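Local coordinates for NanU sialic acid binding protein (Bacteroides fragilis, PDB 4L7T), which binds sialic acid with high affinity as a SusD-family protein of the outer membrane, probably working with NanO in sialic acid uptake, at residues V290-Y295 with N317-L322; S343-Y348 with F362-Q367; Y65-F70 with I324-Y329. All coordinates share one frame; numbering follows the deposited sequence.

Interaction 1 of 3, residues V290-Y295 with N317-L322; sequences VPQQAY and NGLIRL
Asn317 turns its side-chain amide to Gln293, at the start of helix 293-299. CG is anti to the backbone N (chi1 -175°), which puts it beside Gln293 CB. Asn317 OD1 accepts a hydrogen bond from the backbone N of Gln293 at 3.0 Å, nearly straight at the hydrogen (170°). The donor lies 26° out of the amide plane. A water bound to the same OD1 also takes the N-H of Ala294, so this oxygen serves one amide directly and the next through water. The far side of the amide is held too: ND2 bonds to OE1 of Gln376. Beside this grip, Asn317 CB lies 3.7 Å from Gln293 CB.

Gly318 N donates to the carbonyl O of Pro291 at 2.9 Å. Gly318 O sits 3.2 Å from Gln292 CA, a CA-H...O contact. The backbones are close here: a CB on residue 318 would clash with Val290 CB. Leu319 adds a looser apolar touch, with CD2 4.2 Å from the CG of Gln292.

Ile320 turns its side-chain end back to segment 290-295. Its CD1 packs against the Val290-Pro291 peptide, 3.5 Å from Val290 C. Its CG1 lies 3.8 Å from the OH of Tyr295, and the two side chains cross at about a right angle. That hydroxyl bonds to Glu73, which also takes the N-H of Ile320.

The loop thus supplies an acceptor to the first helical amide directly and to the second through water. A partial negative charge at OD1 would also suit the positive end of the helix dipole.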
# COMPACT_ATOMS: atom_id res chain seq x y z
N VAL A 290 -2.25 -10.58 -13.35
CA VAL A 290 -3.44 -10.81 -14.18
C VAL A 290 -3.14 -12.03 -15.04
O VAL A 290 -2.13 -12.04 -15.70
CB VAL A 290 -3.76 -9.55 -15.05
CG1 VAL A 290 -4.97 -9.88 -16.02
CG2 VAL A 290 -4.09 -8.33 -14.03
N PRO A 291 -4.05 -13.02 -15.06
CA PRO A 291 -3.80 -14.20 -15.92
C PRO A 291 -3.82 -13.91 -17.45
O PRO A 291 -4.34 -12.90 -17.93
CB PRO A 291 -4.86 -15.19 -15.50
CG PRO A 291 -6.03 -14.29 -15.03
CD PRO A 291 -5.38 -13.09 -14.40
N GLN A 292 -3.25 -14.86 -18.19
CA GLN A 292 -3.04 -14.71 -19.62
C GLN A 292 -4.28 -15.14 -20.41
O GLN A 292 -4.87 -16.19 -20.11
CB GLN A 292 -1.81 -15.61 -20.00
CG GLN A 292 -1.39 -15.35 -21.48
CD GLN A 292 -0.57 -16.48 -22.03
OE1 GLN A 292 0.56 -16.25 -22.51
NE2 GLN A 292 -1.18 -17.65 -22.14
N GLN A 293 -4.69 -14.34 -21.40
CA GLN A 293 -5.93 -14.69 -22.12
C GLN A 293 -5.78 -16.01 -22.84
O GLN A 293 -6.67 -16.86 -22.79
CB GLN A 293 -6.29 -13.54 -23.08
CG GLN A 293 -7.59 -13.74 -23.89
CD GLN A 293 -7.80 -12.58 -24.81
OE1 GLN A 293 -7.07 -12.41 -25.78
NE2 GLN A 293 -8.78 -11.71 -24.48
N ALA A 294 -4.62 -16.23 -23.49
CA ALA A 294 -4.43 -17.53 -24.19
C ALA A 294 -4.74 -18.80 -23.35
O ALA A 294 -5.61 -19.60 -23.72
CB ALA A 294 -3.03 -17.60 -24.84
N TYR A 295 -4.08 -18.99 -22.17
CA TYR A 295 -4.40 -20.23 -21.41
C TYR A 295 -5.71 -20.18 -20.66
O TYR A 295 -6.31 -21.23 -20.35
CB TYR A 295 -3.23 -20.78 -20.51
CG TYR A 295 -2.81 -19.82 -19.38
CD1 TYR A 295 -3.71 -19.46 -18.37
CD2 TYR A 295 -1.53 -19.29 -19.36
CE1 TYR A 295 -3.33 -18.55 -17.33
CE2 TYR A 295 -1.14 -18.41 -18.34
CZ TYR A 295 -2.10 -18.01 -17.37
OH TYR A 295 -1.70 -17.09 -16.45
N ASN A 317 -5.93 -10.11 -19.79
CA ASN A 317 -4.76 -10.57 -20.52
C ASN A 317 -3.51 -9.97 -19.98
O ASN A 317 -3.03 -8.89 -20.44
CB ASN A 317 -4.87 -10.26 -22.05
CG ASN A 317 -3.69 -10.86 -22.82
OD1 ASN A 317 -3.24 -11.97 -22.49
ND2 ASN A 317 -3.18 -10.15 -23.83
N GLY A 318 -2.89 -10.71 -19.05
CA GLY A 318 -1.69 -10.27 -18.43
C GLY A 318 -0.77 -11.49 -18.28
O GLY A 318 -0.88 -12.46 -19.03
N LEU A 319 0.11 -11.41 -17.28
CA LEU A 319 0.96 -12.58 -16.91
C LEU A 319 1.01 -12.71 -15.37
O LEU A 319 0.97 -11.67 -14.66
CB LEU A 319 2.37 -12.43 -17.49
CG LEU A 319 2.37 -12.59 -19.03
CD1 LEU A 319 3.70 -12.23 -19.59
CD2 LEU A 319 2.03 -13.99 -19.52
N ILE A 320 1.11 -13.96 -14.89
CA ILE A 320 1.23 -14.15 -13.47
C ILE A 320 2.71 -14.41 -13.21
O ILE A 320 3.30 -15.41 -13.72
CB ILE A 320 0.44 -15.34 -13.01
CG1 ILE A 320 -1.09 -15.21 -13.21
CG2 ILE A 320 0.79 -15.64 -11.49
CD1 ILE A 320 -1.76 -13.98 -12.52
N ARG A 321 3.34 -13.51 -12.43
CA ARG A 321 4.72 -13.69 -11.98
C ARG A 321 4.77 -13.91 -10.49
O ARG A 321 5.70 -14.47 -9.96
CB ARG A 321 5.64 -12.51 -12.31
CG ARG A 321 5.64 -12.09 -13.82
CD ARG A 321 6.29 -13.12 -14.71
NE ARG A 321 6.39 -12.51 -16.06
CZ ARG A 321 6.71 -13.21 -17.15
NH1 ARG A 321 6.92 -14.54 -17.06
NH2 ARG A 321 6.84 -12.55 -18.30
N LEU A 322 3.77 -13.35 -9.80
CA LEU A 322 3.58 -13.57 -8.34
C LEU A 322 2.31 -14.37 -8.22
O LEU A 322 1.19 -13.87 -8.54
CB LEU A 322 3.37 -12.19 -7.64
CG LEU A 322 4.64 -11.36 -7.37
CD1 LEU A 322 4.40 -9.84 -6.96
CD2 LEU A 322 5.52 -11.98 -6.31
O HOH W 1 -2.79 -13.98 -24.30

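Interaction 2 of 3, residues S343-Y348 with F362-Q367; sequences SMTAVY and FCNKYQ
The base of a two-stranded antiparallel beta hairpin, strands 344-350 and 356-363, is formed here. Thr345 and Phe362 are a hydrogen-bonded pair. Thr345 N donates to Phe362 O, and Phe362 N returns the bond to Thr345 O, each at 2.9 Å. One step toward the open end, Met344 and Cys363 form a non-hydrogen-bonded pair. There Met344 CA makes a CA-H...O contact with Phe362 O.

The ladder ends at Asn364. Asn364 N bonds to the O of Ser343, the last residue of helix 339-343, at 2.8 Å. The hydrogen is almost in line (174°).

On the face shared by Thr345 and Phe362, CG of Phe362 sits between its backbone N and carbonyl carbon (chi1 66°), which brings it within 4.2 Å of Thr345 O. The two side chains run side by side, and Thr345 CB lies over one ring face, offset toward the rim, in a CH-pi contact 4.0 Å from the Phe362 ring centroid. Val347 comes at the edge instead, in the ring plane, with CG2 3.6 Å from CD2 of Phe362. Thr345 OG1 sits over the flat face of the Asn364 amide, 3.1 Å from its CG, in contact but not hydrogen-bonded to OD1. The amide itself is fixed by ND2 bonding to the O of Asp341.

Beyond the open end of the hairpin, beside the end of helix 339-343, a water donates to Ser343 OG and accepts from Lys365 NZ, 2.9 Å from each. The same ammonium is paired with Glu467 and bonded to Met465 O, while Ser343 OG also bonds to Arg339 O.

Backbone bonds therefore carry the pairing, and the Phe362 ring is held at face and edge. The buried lysine has its charge balanced by Glu467, which would be expected to keep it protonated.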
# COMPACT_ATOMS: atom_id res chain seq x y z
N SER A 343 -11.89 -10.27 -3.34
CA SER A 343 -10.39 -10.21 -3.35
C SER A 343 -9.75 -11.20 -4.33
O SER A 343 -8.67 -10.93 -4.87
CB SER A 343 -9.79 -10.53 -1.96
OG SER A 343 -10.22 -9.53 -1.00
N MET A 344 -10.41 -12.35 -4.47
CA MET A 344 -9.82 -13.45 -5.29
C MET A 344 -10.87 -14.18 -6.12
O MET A 344 -11.98 -14.43 -5.60
CB MET A 344 -9.14 -14.50 -4.38
CG MET A 344 -7.79 -14.06 -3.84
SD MET A 344 -7.06 -15.30 -2.67
CE MET A 344 -8.05 -15.07 -1.19
N THR A 345 -10.48 -14.53 -7.37
CA THR A 345 -11.26 -15.48 -8.19
C THR A 345 -10.49 -16.79 -8.21
O THR A 345 -9.29 -16.79 -8.40
CB THR A 345 -11.53 -14.90 -9.58
OG1 THR A 345 -12.31 -13.69 -9.44
CG2 THR A 345 -12.39 -15.85 -10.45
N ALA A 346 -11.20 -17.91 -8.05
CA ALA A 346 -10.61 -19.24 -8.29
C ALA A 346 -10.72 -19.72 -9.76
O ALA A 346 -11.68 -19.41 -10.52
CB ALA A 346 -11.21 -20.25 -7.36
N VAL A 347 -9.67 -20.39 -10.17
CA VAL A 347 -9.55 -21.06 -11.45
C VAL A 347 -9.75 -22.54 -11.23
O VAL A 347 -9.29 -23.11 -10.25
CB VAL A 347 -8.13 -20.80 -12.07
CG1 VAL A 347 -8.02 -21.54 -13.45
CG2 VAL A 347 -7.98 -19.28 -12.36
N TYR A 348 -10.48 -23.16 -12.18
CA TYR A 348 -10.72 -24.60 -12.15
C TYR A 348 -10.34 -25.19 -13.50
O TYR A 348 -10.08 -24.47 -14.50
CB TYR A 348 -12.22 -24.93 -11.86
CG TYR A 348 -12.74 -24.36 -10.57
CD1 TYR A 348 -12.87 -25.13 -9.42
CD2 TYR A 348 -13.02 -22.98 -10.49
CE1 TYR A 348 -13.32 -24.58 -8.22
CE2 TYR A 348 -13.48 -22.45 -9.31
CZ TYR A 348 -13.64 -23.23 -8.20
OH TYR A 348 -14.10 -22.54 -7.07
N PHE A 362 -6.49 -16.00 -8.39
CA PHE A 362 -5.85 -14.78 -8.94
C PHE A 362 -6.60 -13.57 -8.34
O PHE A 362 -7.70 -13.71 -7.81
CB PHE A 362 -5.77 -14.72 -10.48
CG PHE A 362 -7.08 -14.64 -11.19
CD1 PHE A 362 -7.65 -13.37 -11.48
CD2 PHE A 362 -7.71 -15.79 -11.66
CE1 PHE A 362 -8.88 -13.28 -12.18
CE2 PHE A 362 -8.88 -15.70 -12.35
CZ PHE A 362 -9.48 -14.44 -12.60
N CYS A 363 -5.92 -12.44 -8.35
CA CYS A 363 -6.41 -11.23 -7.75
C CYS A 363 -7.70 -10.76 -8.46
O CYS A 363 -7.70 -10.57 -9.70
CB CYS A 363 -5.29 -10.17 -7.91
SG CYS A 363 -5.91 -8.53 -7.33
N ASN A 364 -8.75 -10.51 -7.65
CA ASN A 364 -10.02 -9.95 -8.20
C ASN A 364 -10.35 -8.56 -7.63
O ASN A 364 -11.43 -7.99 -7.87
CB ASN A 364 -11.16 -10.89 -7.94
CG ASN A 364 -12.41 -10.61 -8.82
OD1 ASN A 364 -12.33 -10.27 -10.02
ND2 ASN A 364 -13.58 -10.67 -8.16
N LYS A 365 -9.42 -8.05 -6.86
CA LYS A 365 -9.69 -6.74 -6.18
C LYS A 365 -9.73 -5.57 -7.19
O LYS A 365 -10.48 -4.59 -6.99
CB LYS A 365 -8.64 -6.45 -5.10
CG LYS A 365 -8.93 -5.09 -4.36
CD LYS A 365 -8.12 -5.02 -3.06
CE LYS A 365 -8.80 -5.87 -1.90
NZ LYS A 365 -7.96 -5.69 -0.58
N TYR A 366 -8.95 -5.69 -8.28
CA TYR A 366 -8.80 -4.60 -9.28
C TYR A 366 -9.22 -5.19 -10.62
O TYR A 366 -8.49 -6.04 -11.24
CB TYR A 366 -7.40 -4.09 -9.36
CG TYR A 366 -6.78 -3.64 -8.02
CD1 TYR A 366 -7.25 -2.54 -7.37
CD2 TYR A 366 -5.79 -4.36 -7.44
CE1 TYR A 366 -6.72 -2.11 -6.10
CE2 TYR A 366 -5.21 -4.01 -6.19
CZ TYR A 366 -5.71 -2.90 -5.52
OH TYR A 366 -5.14 -2.49 -4.36
N GLN A 367 -10.44 -4.84 -11.02
CA GLN A 367 -11.04 -5.51 -12.21
C GLN A 367 -10.91 -4.66 -13.46
O GLN A 367 -11.20 -5.16 -14.52
CB GLN A 367 -12.47 -5.99 -11.97
CG GLN A 367 -12.59 -6.99 -10.86
CD GLN A 367 -13.97 -7.44 -10.58
OE1 GLN A 367 -14.43 -7.46 -9.44
NE2 GLN A 367 -14.64 -7.89 -11.60
O HOH W 2 -8.62 -8.05 0.96

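Interaction 3 of 3, residues Y65-F70 with I324-Y329; sequences YGDVPF and IRYDLY
Asp67 and Arg325 form the charged part of this contact. NH1 of Arg325 makes a salt bridge to Asp67 OD1 at 2.9 Å. OD1 lies in the guanidinium plane, but the arginine comes from above the carboxylate plane. The two flat groups stand almost perpendicular (88°). The guanidinium also lies against the backbone at Gly66, whose C is 3.5 Å above its plane, offset toward the rim. A CB on residue 66 would clash with NH2, and the backbone angles there also call for glycine. A water links Arg325 NH2 to the O of Tyr65.

Tyr326 donates two hydrogen bonds. Its N donates to Asp67 OD2 at 2.8 Å, on the anti side of the carboxylate and close to its plane. Its hydroxyl donates to the carbonyl O of Val68 at 2.5 Å, a short bond that meets the ring at its edge. A second water gives a proton to Asp67 OD2 and accepts one from Asp327 N.

Ring and apolar contacts complete the set. Asp67 CB lies over one face of the Tyr326 ring in a CH-pi contact, 4.2 Å from the centroid. OD2 sits over the same ring, toward its rim. Tyr65 meets Ile324 with its ring: CE1 is 3.8 Å from CG1, and CD1 is near Ile324 N. The Tyr65 hydroxyl points elsewhere, to Glu59, and Phe466 packs on both side chains.

The contact joins segment 65-67 and the turn after it to the far-off chain entering helix 328-331. One carboxylate joins two successive residues, using OD1 for the arginine and OD2 for a backbone amide. The nearby positive charge and these donors would tend to keep Asp67 ionised. Asp327, whose OD1 is 5.3 Å from Asp67 OD2, would act the other way.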
# COMPACT_ATOMS: atom_id res chain seq x y z
N TYR A 65 2.34 -14.83 -1.29
CA TYR A 65 2.77 -15.40 -2.60
C TYR A 65 3.83 -16.47 -2.40
O TYR A 65 4.19 -16.80 -1.26
CB TYR A 65 3.34 -14.33 -3.55
CG TYR A 65 2.38 -13.14 -3.70
CD1 TYR A 65 1.28 -13.23 -4.59
CD2 TYR A 65 2.58 -11.97 -2.91
CE1 TYR A 65 0.39 -12.13 -4.70
CE2 TYR A 65 1.69 -10.87 -2.98
CZ TYR A 65 0.62 -10.96 -3.93
OH TYR A 65 -0.24 -9.85 -3.96
N GLY A 66 4.26 -17.04 -3.51
CA GLY A 66 5.39 -17.99 -3.47
C GLY A 66 5.15 -19.32 -4.15
O GLY A 66 6.09 -20.13 -4.28
N ASP A 67 3.91 -19.62 -4.56
CA ASP A 67 3.62 -20.86 -5.28
C ASP A 67 3.97 -20.64 -6.77
O ASP A 67 4.34 -19.54 -7.15
CB ASP A 67 2.17 -21.28 -5.12
CG ASP A 67 1.95 -22.13 -3.87
OD1 ASP A 67 2.96 -22.62 -3.29
OD2 ASP A 67 0.81 -22.39 -3.43
N VAL A 68 3.92 -21.72 -7.56
CA VAL A 68 4.30 -21.68 -9.00
C VAL A 68 3.09 -21.10 -9.78
O VAL A 68 1.98 -21.55 -9.57
CB VAL A 68 4.64 -23.12 -9.44
CG1 VAL A 68 4.62 -23.28 -10.95
CG2 VAL A 68 5.99 -23.50 -8.80
N PRO A 69 3.31 -20.10 -10.67
CA PRO A 69 2.16 -19.61 -11.48
C PRO A 69 1.33 -20.76 -12.10
O PRO A 69 1.89 -21.67 -12.77
CB PRO A 69 2.83 -18.72 -12.52
CG PRO A 69 4.04 -18.13 -11.77
CD PRO A 69 4.55 -19.35 -10.99
N PHE A 70 0.02 -20.81 -11.87
CA PHE A 70 -0.74 -22.06 -12.21
C PHE A 70 -0.69 -22.38 -13.72
O PHE A 70 -0.76 -23.56 -14.14
CB PHE A 70 -2.23 -21.95 -11.74
CG PHE A 70 -3.05 -20.89 -12.45
CD1 PHE A 70 -3.78 -21.20 -13.61
CD2 PHE A 70 -3.14 -19.57 -11.93
CE1 PHE A 70 -4.54 -20.25 -14.30
CE2 PHE A 70 -3.87 -18.60 -12.60
CZ PHE A 70 -4.62 -18.92 -13.78
N ILE A 324 -0.39 -16.15 -5.83
CA ILE A 324 -0.96 -16.30 -4.51
C ILE A 324 -0.91 -17.78 -4.10
O ILE A 324 -1.24 -18.67 -4.91
CB ILE A 324 -2.44 -15.89 -4.58
CG1 ILE A 324 -2.58 -14.41 -5.01
CG2 ILE A 324 -3.16 -16.19 -3.22
CD1 ILE A 324 -3.96 -14.12 -5.61
N ARG A 325 -0.51 -18.04 -2.86
CA ARG A 325 -0.42 -19.44 -2.37
C ARG A 325 -1.80 -20.12 -2.60
O ARG A 325 -2.88 -19.61 -2.23
CB ARG A 325 -0.05 -19.54 -0.90
CG ARG A 325 1.33 -19.13 -0.51
CD ARG A 325 2.40 -20.15 -0.91
NE ARG A 325 3.71 -19.76 -0.34
CZ ARG A 325 4.87 -20.39 -0.61
NH1 ARG A 325 4.88 -21.46 -1.40
NH2 ARG A 325 6.01 -19.96 -0.06
N TYR A 326 -1.76 -21.29 -3.25
CA TYR A 326 -3.04 -21.96 -3.61
C TYR A 326 -3.98 -22.19 -2.41
O TYR A 326 -5.19 -22.06 -2.56
CB TYR A 326 -2.77 -23.34 -4.22
CG TYR A 326 -1.88 -23.39 -5.48
CD1 TYR A 326 -1.56 -22.27 -6.20
CD2 TYR A 326 -1.38 -24.61 -5.91
CE1 TYR A 326 -0.72 -22.31 -7.32
CE2 TYR A 326 -0.58 -24.67 -7.06
CZ TYR A 326 -0.27 -23.50 -7.76
OH TYR A 326 0.56 -23.53 -8.89
N ASP A 327 -3.41 -22.57 -1.26
CA ASP A 327 -4.23 -22.84 -0.10
C ASP A 327 -4.75 -21.60 0.62
O ASP A 327 -5.57 -21.75 1.52
CB ASP A 327 -3.52 -23.74 0.88
CG ASP A 327 -2.31 -23.12 1.51
OD1 ASP A 327 -1.86 -22.00 1.13
OD2 ASP A 327 -1.78 -23.77 2.43
N LEU A 328 -4.21 -20.42 0.29
CA LEU A 328 -4.67 -19.19 0.96
C LEU A 328 -6.12 -18.88 0.66
O LEU A 328 -6.84 -18.33 1.50
CB LEU A 328 -3.72 -18.02 0.62
CG LEU A 328 -4.06 -16.70 1.30
CD1 LEU A 328 -3.96 -16.83 2.85
CD2 LEU A 328 -3.03 -15.68 0.75
N TYR A 329 -6.60 -19.34 -0.48
CA TYR A 329 -7.92 -19.08 -0.95
C TYR A 329 -8.98 -19.61 0.02
O TYR A 329 -10.01 -18.91 0.23
CB TYR A 329 -8.17 -19.76 -2.30
CG TYR A 329 -9.56 -19.47 -2.87
CD1 TYR A 329 -9.90 -18.19 -3.34
CD2 TYR A 329 -10.54 -20.49 -2.93
CE1 TYR A 329 -11.20 -17.92 -3.90
CE2 TYR A 329 -11.82 -20.23 -3.48
CZ TYR A 329 -12.14 -18.96 -3.98
OH TYR A 329 -13.39 -18.70 -4.52
O HOH W 3 5.93 -16.82 0.83
O HOH W 4 -0.42 -23.61 -1.35

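In the fold
From the N terminus, residues 65-70 come first and pair with 324-329, some 250 residues later. Interaction 3 thus closes a long loop and ties the N-terminal part of the chain to the SusD-family region. Interaction 1 closes a short loop within that span, joining the start of helix 293-299 to the chain leading into strand 323-324. Interaction 2 follows both in series, as the base of the hairpin 344-363. None of them cross. All three touch: Phe70 of interaction 3 packs on Tyr295 and Val347, Pro291 meets Phe362, and Ile324 lies against the Phe362-Cys363 backbone. Their centres are 12 to 14 Å apart.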